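Local coordinates for protein eukaryotic peptide chain release factor GTP-binding subunit (Schizosaccharomyces pombe, PDB 1R5B) that is a translational GTP-binding protein of the elongation factor Tu family, a release factor subunit built from a P-loop domain and two further domains rich in beta-strands, at residues Met75-Ile78 and Glu79-Ala82; Asn62-Leu66 and Thr67-Asp71; Phe116-His120 and Arg121-Leu125. All coordinates share one frame; numbering follows the deposited sequence.

Interaction 1: Met75-Ile78 and Glu79-Ala82; sequences MEKI and EREA
Near the C-terminal end of the surface helix 72-81, Lys77 and Glu81 meet one turn apart. A methylene makes the touch: Lys77 CE lies 3.2 Å from Glu81 OE1. The lysine chain, extended as far as CE, bends at its last torsion (chi4 140°), and Lys77 NZ stays 4.3 Å from Glu81 OE1, beyond salt-bridge range though probably still attracted. Arg80 turns back along the helix, its CG wedged between backbone N and carbonyl carbon (chi1 62°). Its guanidinium lays one face over Lys77 CA, 3.8 Å from Arg80 CZ, while Glu76 CB comes in plane to its edge, 3.7 Å from Arg80 NH1. Beneath these side chains runs the i to i+4 bonding of an alpha-helix: Arg80 N to Glu76 O (3.2 Å), Glu81 N to Lys77 O (3.1 Å), and a weak Glu79 N to Met75 O. The last of the series joins Ala82 N to Ile78 O at 3.1 Å, just where Ala82 leaves helical geometry. Met75, Glu79 and Ala82 turn their side chains to helix 56-66, touching Asn62 and Phe65, Thr58, and Ser57 respectively; Ser57 belongs to a probable P-loop.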
ATOM      1  N   MET A  75      19.304   5.922 -19.251  1.00 30.07           N
ATOM      2  CA  MET A  75      18.642   7.080 -18.705  1.00 30.65           C
ATOM      3  C   MET A  75      18.812   8.296 -19.600  1.00 31.75           C
ATOM      4  O   MET A  75      17.889   9.101 -19.705  1.00 31.63           O
ATOM      5  CB  MET A  75      19.222   7.394 -17.335  1.00 30.63           C
ATOM      6  CG  MET A  75      18.480   8.478 -16.588  1.00 30.99           C
ATOM      7  SD  MET A  75      19.558   9.815 -16.198  1.00 32.70           S
ATOM      8  CE  MET A  75      19.482   9.857 -14.531  1.00 31.90           C
ATOM      9  N   GLU A  76      19.975   8.443 -20.238  1.00 32.57           N
ATOM     10  CA  GLU A  76      20.176   9.553 -21.145  1.00 33.86           C
ATOM     11  C   GLU A  76      19.266   9.290 -22.372  1.00 35.14           C
ATOM     12  O   GLU A  76      18.636  10.247 -22.969  1.00 36.49           O
ATOM     13  CB  GLU A  76      21.687   9.712 -21.514  1.00 33.66           C
ATOM     14  CG  GLU A  76      22.507  10.277 -20.351  1.00 33.27           C
ATOM     15  CD  GLU A  76      23.999  10.032 -20.453  1.00 32.95           C
ATOM     16  OE1 GLU A  76      24.411   8.960 -20.942  1.00 35.09           O
ATOM     17  OE2 GLU A  76      24.768  10.927 -20.045  1.00 33.65           O
ATOM     18  N   LYS A  77      19.205   7.992 -22.743  1.00 35.85           N
ATOM     19  CA  LYS A  77      18.534   7.549 -23.978  1.00 36.47           C
ATOM     20  C   LYS A  77      17.097   7.976 -23.911  1.00 37.10           C
ATOM     21  O   LYS A  77      16.482   8.307 -24.914  1.00 37.22           O
ATOM     22  CB  LYS A  77      18.625   6.027 -24.149  1.00 36.31           C
ATOM     23  CG  LYS A  77      18.208   5.522 -25.533  1.00 36.26           C
ATOM     24  CD  LYS A  77      18.155   3.996 -25.574  1.00 36.00           C
ATOM     25  CE  LYS A  77      17.485   3.485 -26.849  1.00 36.48           C
ATOM     26  NZ  LYS A  77      18.160   2.272 -27.426  1.00 36.79           N
ATOM     27  N   ILE A  78      16.587   7.975 -22.694  1.00 38.25           N
ATOM     28  CA  ILE A  78      15.206   8.324 -22.410  1.00 38.97           C
ATOM     29  C   ILE A  78      14.976   9.839 -22.437  1.00 39.78           C
ATOM     30  O   ILE A  78      13.961  10.297 -22.946  1.00 39.96           O
ATOM     31  CB  ILE A  78      14.829   7.732 -21.054  1.00 38.95           C
ATOM     32  CG1 ILE A  78      14.689   6.210 -21.181  1.00 38.68           C
ATOM     33  CG2 ILE A  78      13.544   8.345 -20.522  1.00 39.40           C
ATOM     34  CD1 ILE A  78      14.765   5.493 -19.868  1.00 38.40           C
ATOM     35  N   GLU A  79      15.926  10.600 -21.898  1.00 40.81           N
ATOM     36  CA  GLU A  79      15.903  12.071 -21.969  1.00 41.36           C
ATOM     37  C   GLU A  79      15.732  12.606 -23.401  1.00 41.63           C
ATOM     38  O   GLU A  79      14.998  13.571 -23.608  1.00 41.84           O
ATOM     39  CB  GLU A  79      17.204  12.655 -21.383  1.00 41.71           C
ATOM     40  CG  GLU A  79      17.035  13.602 -20.204  1.00 42.86           C
ATOM     41  CD  GLU A  79      18.348  13.871 -19.461  1.00 44.42           C
ATOM     42  OE1 GLU A  79      19.435  13.951 -20.116  1.00 45.56           O
ATOM     43  OE2 GLU A  79      18.289  14.009 -18.217  1.00 43.64           O
ATOM     44  N   ARG A  80      16.410  11.997 -24.377  1.00 41.98           N
ATOM     45  CA  ARG A  80      16.405  12.510 -25.756  1.00 42.18           C
ATOM     46  C   ARG A  80      15.397  11.816 -26.680  1.00 43.07           C
ATOM     47  O   ARG A  80      15.059  12.357 -27.732  1.00 43.37           O
ATOM     48  CB  ARG A  80      17.815  12.488 -26.380  1.00 41.83           C
ATOM     49  CG  ARG A  80      18.475  11.129 -26.537  1.00 40.10           C
ATOM     50  CD  ARG A  80      19.806  11.193 -27.268  1.00 37.84           C
ATOM     51  NE  ARG A  80      20.408   9.870 -27.440  1.00 36.25           N
ATOM     52  CZ  ARG A  80      20.971   9.172 -26.425  1.00 34.60           C
ATOM     53  NH1 ARG A  80      21.007   9.645 -25.120  1.00 34.37           N
ATOM     54  NH2 ARG A  80      21.488   7.974 -26.716  1.00 33.63           N
ATOM     55  N   GLU A  81      14.926  10.632 -26.297  1.00 44.01           N
ATOM     56  CA  GLU A  81      13.830   9.974 -27.012  1.00 44.73           C
ATOM     57  C   GLU A  81      12.510  10.631 -26.627  1.00 45.27           C
ATOM     58  O   GLU A  81      11.541  10.566 -27.382  1.00 45.68           O
ATOM     59  CB  GLU A  81      13.770   8.471 -26.716  1.00 44.87           C
ATOM     60  CG  GLU A  81      14.546   7.612 -27.714  1.00 45.50           C
ATOM     61  CD  GLU A  81      14.436   6.120 -27.431  1.00 46.04           C
ATOM     62  OE1 GLU A  81      15.166   5.343 -28.080  1.00 45.24           O
ATOM     63  OE2 GLU A  81      13.625   5.723 -26.553  1.00 48.40           O
ATOM     64  N   ALA A  82      12.488  11.274 -25.458  1.00 45.69           N
ATOM     65  CA  ALA A  82      11.346  12.072 -25.014  1.00 45.92           C
ATOM     66  C   ALA A  82      11.222  13.409 -25.766  1.00 46.28           C
ATOM     67  O   ALA A  82      10.414  14.254 -25.388  1.00 46.61           O
ATOM     68  CB  ALA A  82      11.430  12.320 -23.509  1.00 45.84           C
TER

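Interaction 2: Asn62-Leu66 and Thr67-Asp71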
ATOM      1  N   ASN A  62      15.295   9.535 -14.158  1.00 32.38           N
ATOM      2  CA  ASN A  62      16.217   9.694 -13.043  1.00 32.31           C
ATOM      3  C   ASN A  62      15.842   8.775 -11.866  1.00 31.87           C
ATOM      4  O   ASN A  62      16.706   8.323 -11.109  1.00 31.17           O
ATOM      5  CB  ASN A  62      16.254  11.170 -12.640  1.00 32.58           C
ATOM      6  CG  ASN A  62      17.335  11.482 -11.617  1.00 33.67           C
ATOM      7  OD1 ASN A  62      18.541  11.529 -11.929  1.00 34.25           O
ATOM      8  ND2 ASN A  62      16.902  11.716 -10.379  1.00 34.26           N
ATOM      9  N   ILE A  63      14.550   8.481 -11.737  1.00 31.49           N
ATOM     10  CA  ILE A  63      14.089   7.533 -10.732  1.00 31.26           C
ATOM     11  C   ILE A  63      14.584   6.160 -11.138  1.00 31.11           C
ATOM     12  O   ILE A  63      15.142   5.463 -10.326  1.00 31.35           O
ATOM     13  CB  ILE A  63      12.561   7.565 -10.571  1.00 31.10           C
ATOM     14  CG1 ILE A  63      12.155   8.794  -9.775  1.00 30.96           C
ATOM     15  CG2 ILE A  63      12.062   6.329  -9.839  1.00 31.56           C
ATOM     16  CD1 ILE A  63      10.673   9.060  -9.772  1.00 31.46           C
ATOM     17  N   LEU A  64      14.441   5.800 -12.407  1.00 31.07           N
ATOM     18  CA  LEU A  64      14.891   4.500 -12.871  1.00 31.11           C
ATOM     19  C   LEU A  64      16.373   4.336 -12.638  1.00 31.31           C
ATOM     20  O   LEU A  64      16.830   3.236 -12.325  1.00 31.19           O
ATOM     21  CB  LEU A  64      14.567   4.298 -14.355  1.00 31.13           C
ATOM     22  CG  LEU A  64      13.070   4.136 -14.641  1.00 31.38           C
ATOM     23  CD1 LEU A  64      12.766   4.226 -16.125  1.00 30.78           C
ATOM     24  CD2 LEU A  64      12.545   2.825 -14.058  1.00 31.21           C
ATOM     25  N   PHE A  65      17.121   5.431 -12.769  1.00 31.41           N
ATOM     26  CA  PHE A  65      18.571   5.374 -12.655  1.00 31.72           C
ATOM     27  C   PHE A  65      19.010   5.235 -11.204  1.00 32.14           C
ATOM     28  O   PHE A  65      19.814   4.365 -10.880  1.00 31.88           O
ATOM     29  CB  PHE A  65      19.213   6.619 -13.269  1.00 31.65           C
ATOM     30  CG  PHE A  65      20.689   6.747 -12.995  1.00 31.30           C
ATOM     31  CD1 PHE A  65      21.558   5.698 -13.279  1.00 30.95           C
ATOM     32  CD2 PHE A  65      21.212   7.918 -12.449  1.00 31.50           C
ATOM     33  CE1 PHE A  65      22.921   5.814 -13.023  1.00 30.56           C
ATOM     34  CE2 PHE A  65      22.581   8.040 -12.199  1.00 31.09           C
ATOM     35  CZ  PHE A  65      23.429   6.981 -12.480  1.00 30.65           C
ATOM     36  N   LEU A  66      18.486   6.098 -10.336  1.00 32.76           N
ATOM     37  CA  LEU A  66      18.885   6.104  -8.925  1.00 33.37           C
ATOM     38  C   LEU A  66      18.459   4.839  -8.200  1.00 33.51           C
ATOM     39  O   LEU A  66      19.046   4.453  -7.191  1.00 33.96           O
ATOM     40  CB  LEU A  66      18.299   7.309  -8.216  1.00 33.41           C
ATOM     41  CG  LEU A  66      18.950   8.598  -8.685  1.00 33.92           C
ATOM     42  CD1 LEU A  66      18.052   9.724  -8.324  1.00 35.08           C
ATOM     43  CD2 LEU A  66      20.321   8.796  -8.073  1.00 34.35           C
ATOM     44  N   THR A  67      17.460   4.184  -8.761  1.00 33.54           N
ATOM     45  CA  THR A  67      16.854   3.008  -8.189  1.00 33.73           C
ATOM     46  C   THR A  67      17.422   1.718  -8.819  1.00 33.52           C
ATOM     47  O   THR A  67      16.947   0.631  -8.547  1.00 33.51           O
ATOM     48  CB  THR A  67      15.338   3.185  -8.393  1.00 33.93           C
ATOM     49  OG1 THR A  67      14.616   2.633  -7.301  1.00 36.89           O
ATOM     50  CG2 THR A  67      14.818   2.486  -9.630  1.00 34.05           C
ATOM     51  N   GLY A  68      18.434   1.857  -9.676  1.00 33.50           N
ATOM     52  CA  GLY A  68      19.173   0.732 -10.229  1.00 33.34           C
ATOM     53  C   GLY A  68      18.506  -0.089 -11.326  1.00 33.32           C
ATOM     54  O   GLY A  68      19.009  -1.150 -11.685  1.00 33.41           O
ATOM     55  N   MET A  69      17.383   0.380 -11.857  1.00 33.24           N
ATOM     56  CA  MET A  69      16.693  -0.316 -12.948  1.00 33.20           C
ATOM     57  C   MET A  69      17.363  -0.108 -14.315  1.00 32.70           C
ATOM     58  O   MET A  69      17.320  -0.992 -15.174  1.00 33.07           O
ATOM     59  CB  MET A  69      15.231   0.132 -13.017  1.00 33.56           C
ATOM     60  CG  MET A  69      14.239  -1.005 -12.885  1.00 35.27           C
ATOM     61  SD  MET A  69      14.362  -1.930 -11.346  1.00 34.83           S
ATOM     62  CE  MET A  69      14.272  -0.701 -10.191  1.00 34.08           C
ATOM     63  N   VAL A  70      17.972   1.057 -14.524  1.00 31.83           N
ATOM     64  CA  VAL A  70      18.701   1.333 -15.761  1.00 30.89           C
ATOM     65  C   VAL A  70      20.042   1.997 -15.456  1.00 30.28           C
ATOM     66  O   VAL A  70      20.207   2.614 -14.405  1.00 30.20           O
ATOM     67  CB  VAL A  70      17.868   2.214 -16.734  1.00 30.90           C
ATOM     68  CG1 VAL A  70      16.560   1.525 -17.093  1.00 30.78           C
ATOM     69  CG2 VAL A  70      17.588   3.599 -16.142  1.00 31.04           C
ATOM     70  N   ASP A  71      21.002   1.848 -16.365  1.00 29.38           N
ATOM     71  CA  ASP A  71      22.298   2.506 -16.207  1.00 28.92           C
ATOM     72  C   ASP A  71      22.243   3.915 -16.783  1.00 28.30           C
ATOM     73  O   ASP A  71      21.220   4.320 -17.319  1.00 27.90           O
ATOM     74  CB  ASP A  71      23.432   1.680 -16.833  1.00 28.84           C
ATOM     75  CG  ASP A  71      23.331   1.571 -18.339  1.00 28.93           C
ATOM     76  OD1 ASP A  71      24.231   0.951 -18.942  1.00 29.79           O
ATOM     77  OD2 ASP A  71      22.401   2.059 -19.009  1.00 28.84           O
TER
HETATM   78  O   HOH W   1      21.474   2.777 -12.102  1.00 61.14           O
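With Val70 CG1 turned opposite its own carbonyl carbon (chi1 -59°), the other methyl, Val70 CG2, points at Leu64 CB, 3.6 Å away. Phe65 takes another course, its CG opposite the backbone N (chi1 171°), and the ring offers an edge to the returning chain: Phe65 CD1 lies 3.6 Å from Val70 O, which sits in the ring plane. Leu64 also reaches Met69, the two side chains crossing at about a right angle with Leu64 CD2 3.9 Å from Met69 CB. On the adjoining turn the methyl of Thr67 lies against two carbonyl oxygens, Thr67 CG2 being 3.1 Å from Ile63 O and a little farther from Leu64 O. The backbone forms a Schellman motif that ends helix 56-66. Met69 N bonds to Leu64 O at 2.9 Å, and Gly68 N bonds to Phe65 O at 3.1 Å, arriving from above the carbonyl plane. Gly68 is the C-prime residue, with a positive phi of 76°. Leu64 O takes a second, weak bond from Val70 N, and Thr67 N continues the helical pattern to Ile63 O. A water donates to both Phe65 O and Val70 O, 2.6 Å from each, and so ties the helix end to the loop after it. Asp71 caps the start of helix 72-81 with its side chain, and its OD2 bonds to Thr74 OG1. The turn is thus packed between several elements: Ile63, Leu64 and Thr67 lie on Phe116 and Met69 on Tyr115 of strand 115-117, helix 72-81 flanks the turn, and Ile63 and Leu66 rest on Val239 of a loop.

Interaction 3: Phe116-His120 and Arg121-Leu125; sequences FETEH and RRFSL
Phe123 CB sits over one face of the Phe116 ring, offset toward its rim and 3.5 Å from Phe116 CZ, a CH-pi contact. Farther out, Phe123 CG lies near the same Phe116 CZ, Phe123 CD1 is 3.6 Å from Phe116 CE1, and Phe123 CE1 comes near the Thr118 CG2 methyl and 3.4 Å from Thr118 OG1, which lies in plane at the ring edge. Phe123 CZ, the tip, has Thr118 OG1 a little farther off. The hydrogen-bond partner of that hydroxyl is Asp261 OD1. The rings are nearly parallel, planes 13° apart, but slid so that they barely overlap, with the centroid of Phe116 5.0 Å from that of Phe123. Phe116, with CG set close to both backbone neighbours (chi1 65°), leans its ring over the neighbouring strand, where Leu125 CD2 lies 4.0 Å from Phe116 CE2, at the ring edge. On the other face of the sheet Arg122 grips Glu117 side-on: Arg122 NE and NH2 both donate to Glu117 OE2 at 3.1 Å, so one oxygen takes both bonds, with carboxylate and guanidinium planes 36° apart. Arg122 also makes a cation-pi contact with Tyr115. Paired bonds join Phe116 to Phe123, Phe123 N to Phe116 O being the shorter at 2.8 Å; nearer the turn Thr118 N bonds to Arg121 O at 3.0 Å. Arg121 extends away to Glu42 (salt bridge) and the carbonyls of Leu260 and Met263. The beta hairpin lays its second strand parallel to strand 42-50, strand 115-117 forming the antiparallel edge of the mixed sheet, as in Ras-like GTPase domains.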
ATOM      1  N   PHE A 116       9.848   0.714 -11.240  1.00 34.45           N
ATOM      2  CA  PHE A 116      10.943   0.956 -10.314  1.00 34.16           C
ATOM      3  C   PHE A 116      10.563   0.561  -8.893  1.00 34.30           C
ATOM      4  O   PHE A 116       9.396   0.389  -8.590  1.00 34.35           O
ATOM      5  CB  PHE A 116      11.363   2.417 -10.361  1.00 34.22           C
ATOM      6  CG  PHE A 116      10.312   3.378  -9.883  1.00 33.75           C
ATOM      7  CD1 PHE A 116      10.298   3.808  -8.564  1.00 34.01           C
ATOM      8  CD2 PHE A 116       9.353   3.861 -10.750  1.00 34.00           C
ATOM      9  CE1 PHE A 116       9.349   4.703  -8.114  1.00 33.72           C
ATOM     10  CE2 PHE A 116       8.389   4.758 -10.306  1.00 34.47           C
ATOM     11  CZ  PHE A 116       8.390   5.181  -8.980  1.00 33.96           C
ATOM     12  N   GLU A 117      11.551   0.428  -8.015  1.00 34.58           N
ATOM     13  CA  GLU A 117      11.297  -0.069  -6.667  1.00 34.58           C
ATOM     14  C   GLU A 117      11.830   0.827  -5.576  1.00 34.49           C
ATOM     15  O   GLU A 117      12.837   1.500  -5.734  1.00 34.66           O
ATOM     16  CB  GLU A 117      11.894  -1.463  -6.468  1.00 34.55           C
ATOM     17  CG  GLU A 117      11.435  -2.496  -7.478  1.00 35.33           C
ATOM     18  CD  GLU A 117      11.692  -3.918  -7.008  1.00 36.53           C
ATOM     19  OE1 GLU A 117      12.458  -4.093  -6.041  1.00 37.93           O
ATOM     20  OE2 GLU A 117      11.126  -4.860  -7.598  1.00 36.13           O
ATOM     21  N   THR A 118      11.100   0.823  -4.473  1.00 34.74           N
ATOM     22  CA  THR A 118      11.531   1.336  -3.187  1.00 34.70           C
ATOM     23  C   THR A 118      11.583   0.132  -2.251  1.00 35.06           C
ATOM     24  O   THR A 118      11.384  -1.000  -2.701  1.00 34.70           O
ATOM     25  CB  THR A 118      10.507   2.352  -2.684  1.00 35.22           C
ATOM     26  OG1 THR A 118       9.195   1.744  -2.605  1.00 33.21           O
ATOM     27  CG2 THR A 118      10.369   3.503  -3.682  1.00 34.74           C
ATOM     28  N   GLU A 119      11.810   0.363  -0.956  1.00 35.20           N
ATOM     29  CA  GLU A 119      12.023  -0.736  -0.012  1.00 35.18           C
ATOM     30  C   GLU A 119      10.808  -1.662   0.033  1.00 35.23           C
ATOM     31  O   GLU A 119      10.960  -2.876  -0.008  1.00 35.26           O
ATOM     32  CB  GLU A 119      12.344  -0.200   1.390  1.00 35.49           C
ATOM     33  CG  GLU A 119      12.860  -1.243   2.380  1.00 36.99           C
ATOM     34  CD  GLU A 119      12.871  -0.763   3.833  1.00 39.40           C
ATOM     35  OE1 GLU A 119      13.214  -1.563   4.741  1.00 39.44           O
ATOM     36  OE2 GLU A 119      12.543   0.419   4.079  1.00 41.28           O
ATOM     37  N   HIS A 120       9.603  -1.092   0.080  1.00 35.10           N
ATOM     38  CA  HIS A 120       8.392  -1.888   0.252  1.00 34.72           C
ATOM     39  C   HIS A 120       7.538  -2.063  -1.002  1.00 33.93           C
ATOM     40  O   HIS A 120       6.612  -2.866  -0.984  1.00 33.64           O
ATOM     41  CB  HIS A 120       7.522  -1.279   1.350  1.00 35.04           C
ATOM     42  CG  HIS A 120       8.232  -1.102   2.655  1.00 37.23           C
ATOM     43  ND1 HIS A 120       8.630  -2.166   3.439  1.00 39.56           N
ATOM     44  CD2 HIS A 120       8.598   0.015   3.326  1.00 38.31           C
ATOM     45  CE1 HIS A 120       9.223  -1.709   4.529  1.00 40.33           C
ATOM     46  NE2 HIS A 120       9.209  -0.388   4.487  1.00 40.02           N
ATOM     47  N   ARG A 121       7.820  -1.326  -2.077  1.00 33.34           N
ATOM     48  CA  ARG A 121       6.899  -1.293  -3.221  1.00 32.93           C
ATOM     49  C   ARG A 121       7.545  -1.387  -4.596  1.00 33.19           C
ATOM     50  O   ARG A 121       8.676  -0.945  -4.792  1.00 32.94           O
ATOM     51  CB  ARG A 121       6.070  -0.012  -3.179  1.00 32.35           C
ATOM     52  CG  ARG A 121       5.023  -0.001  -2.095  1.00 31.59           C
ATOM     53  CD  ARG A 121       4.292   1.335  -1.924  1.00 30.00           C
ATOM     54  NE  ARG A 121       3.233   1.207  -0.938  1.00 28.70           N
ATOM     55  CZ  ARG A 121       2.555   2.213  -0.404  1.00 28.50           C
ATOM     56  NH1 ARG A 121       2.790   3.476  -0.751  1.00 27.41           N
ATOM     57  NH2 ARG A 121       1.618   1.937   0.487  1.00 28.18           N
ATOM     58  N   ARG A 122       6.801  -1.950  -5.551  1.00 33.77           N
ATOM     59  CA  ARG A 122       7.156  -1.887  -6.972  1.00 34.34           C
ATOM     60  C   ARG A 122       6.168  -1.037  -7.756  1.00 34.22           C
ATOM     61  O   ARG A 122       5.000  -1.419  -7.890  1.00 34.23           O
ATOM     62  CB  ARG A 122       7.168  -3.274  -7.601  1.00 34.53           C
ATOM     63  CG  ARG A 122       7.371  -3.220  -9.120  1.00 35.78           C
ATOM     64  CD  ARG A 122       7.410  -4.550  -9.799  1.00 37.34           C
ATOM     65  NE  ARG A 122       8.570  -5.320  -9.377  1.00 39.64           N
ATOM     66  CZ  ARG A 122       8.960  -6.449  -9.958  1.00 42.62           C
ATOM     67  NH1 ARG A 122       8.284  -6.950 -10.995  1.00 43.24           N
ATOM     68  NH2 ARG A 122      10.035  -7.087  -9.506  1.00 43.50           N
ATOM     69  N   PHE A 123       6.653   0.066  -8.326  1.00 33.79           N
ATOM     70  CA  PHE A 123       5.804   1.014  -9.039  1.00 33.90           C
ATOM     71  C   PHE A 123       5.857   0.816 -10.543  1.00 34.92           C
ATOM     72  O   PHE A 123       6.878   1.064 -11.173  1.00 35.33           O
ATOM     73  CB  PHE A 123       6.215   2.438  -8.713  1.00 33.28           C
ATOM     74  CG  PHE A 123       6.140   2.761  -7.265  1.00 31.95           C
ATOM     75  CD1 PHE A 123       7.180   2.440  -6.422  1.00 30.93           C
ATOM     76  CD2 PHE A 123       5.034   3.386  -6.741  1.00 31.72           C
ATOM     77  CE1 PHE A 123       7.118   2.732  -5.096  1.00 31.04           C
ATOM     78  CE2 PHE A 123       4.969   3.682  -5.400  1.00 32.12           C
ATOM     79  CZ  PHE A 123       6.015   3.350  -4.576  1.00 31.55           C
ATOM     80  N   SER A 124       4.745   0.382 -11.114  1.00 35.73           N
ATOM     81  CA  SER A 124       4.601   0.282 -12.554  1.00 36.49           C
ATOM     82  C   SER A 124       4.208   1.645 -13.131  1.00 37.27           C
ATOM     83  O   SER A 124       3.201   2.222 -12.728  1.00 36.69           O
ATOM     84  CB  SER A 124       3.549  -0.782 -12.871  1.00 36.34           C
ATOM     85  OG  SER A 124       3.172  -0.744 -14.228  1.00 36.88           O
ATOM     86  N   LEU A 125       5.004   2.168 -14.064  1.00 38.37           N
ATOM     87  CA  LEU A 125       4.714   3.479 -14.670  1.00 39.39           C
ATOM     88  C   LEU A 125       3.696   3.375 -15.801  1.00 40.11           C
ATOM     89  O   LEU A 125       3.969   2.745 -16.807  1.00 40.02           O
ATOM     90  CB  LEU A 125       5.985   4.125 -15.220  1.00 39.46           C
ATOM     91  CG  LEU A 125       7.061   4.552 -14.218  1.00 39.99           C
ATOM     92  CD1 LEU A 125       8.432   4.387 -14.830  1.00 41.39           C
ATOM     93  CD2 LEU A 125       6.877   5.987 -13.782  1.00 40.88           C
TER

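Overall arrangement
All three contacts are local and fall within the GTP-binding domain, following the chain in the order interaction 2, interaction 1, interaction 3. Interaction 1 is a surface contact of mainly charged side chains within one helix, with no buried residue. Interactions 2 and 3 are partly buried and meet each other: Thr67 OG1 comes within 2.6 Å of Glu117 O, where the end of helix 56-66 lies against the hairpin. Helix 72-81 packs on helix 56-66 through Met75, joining interaction 1 to interaction 2. Interactions 1 and 3 do not touch, their nearest atoms being about 8 Å apart. Aromatic packing and an ion pair distinguish the hairpin; a Schellman motif and aliphatic packing, the helix end.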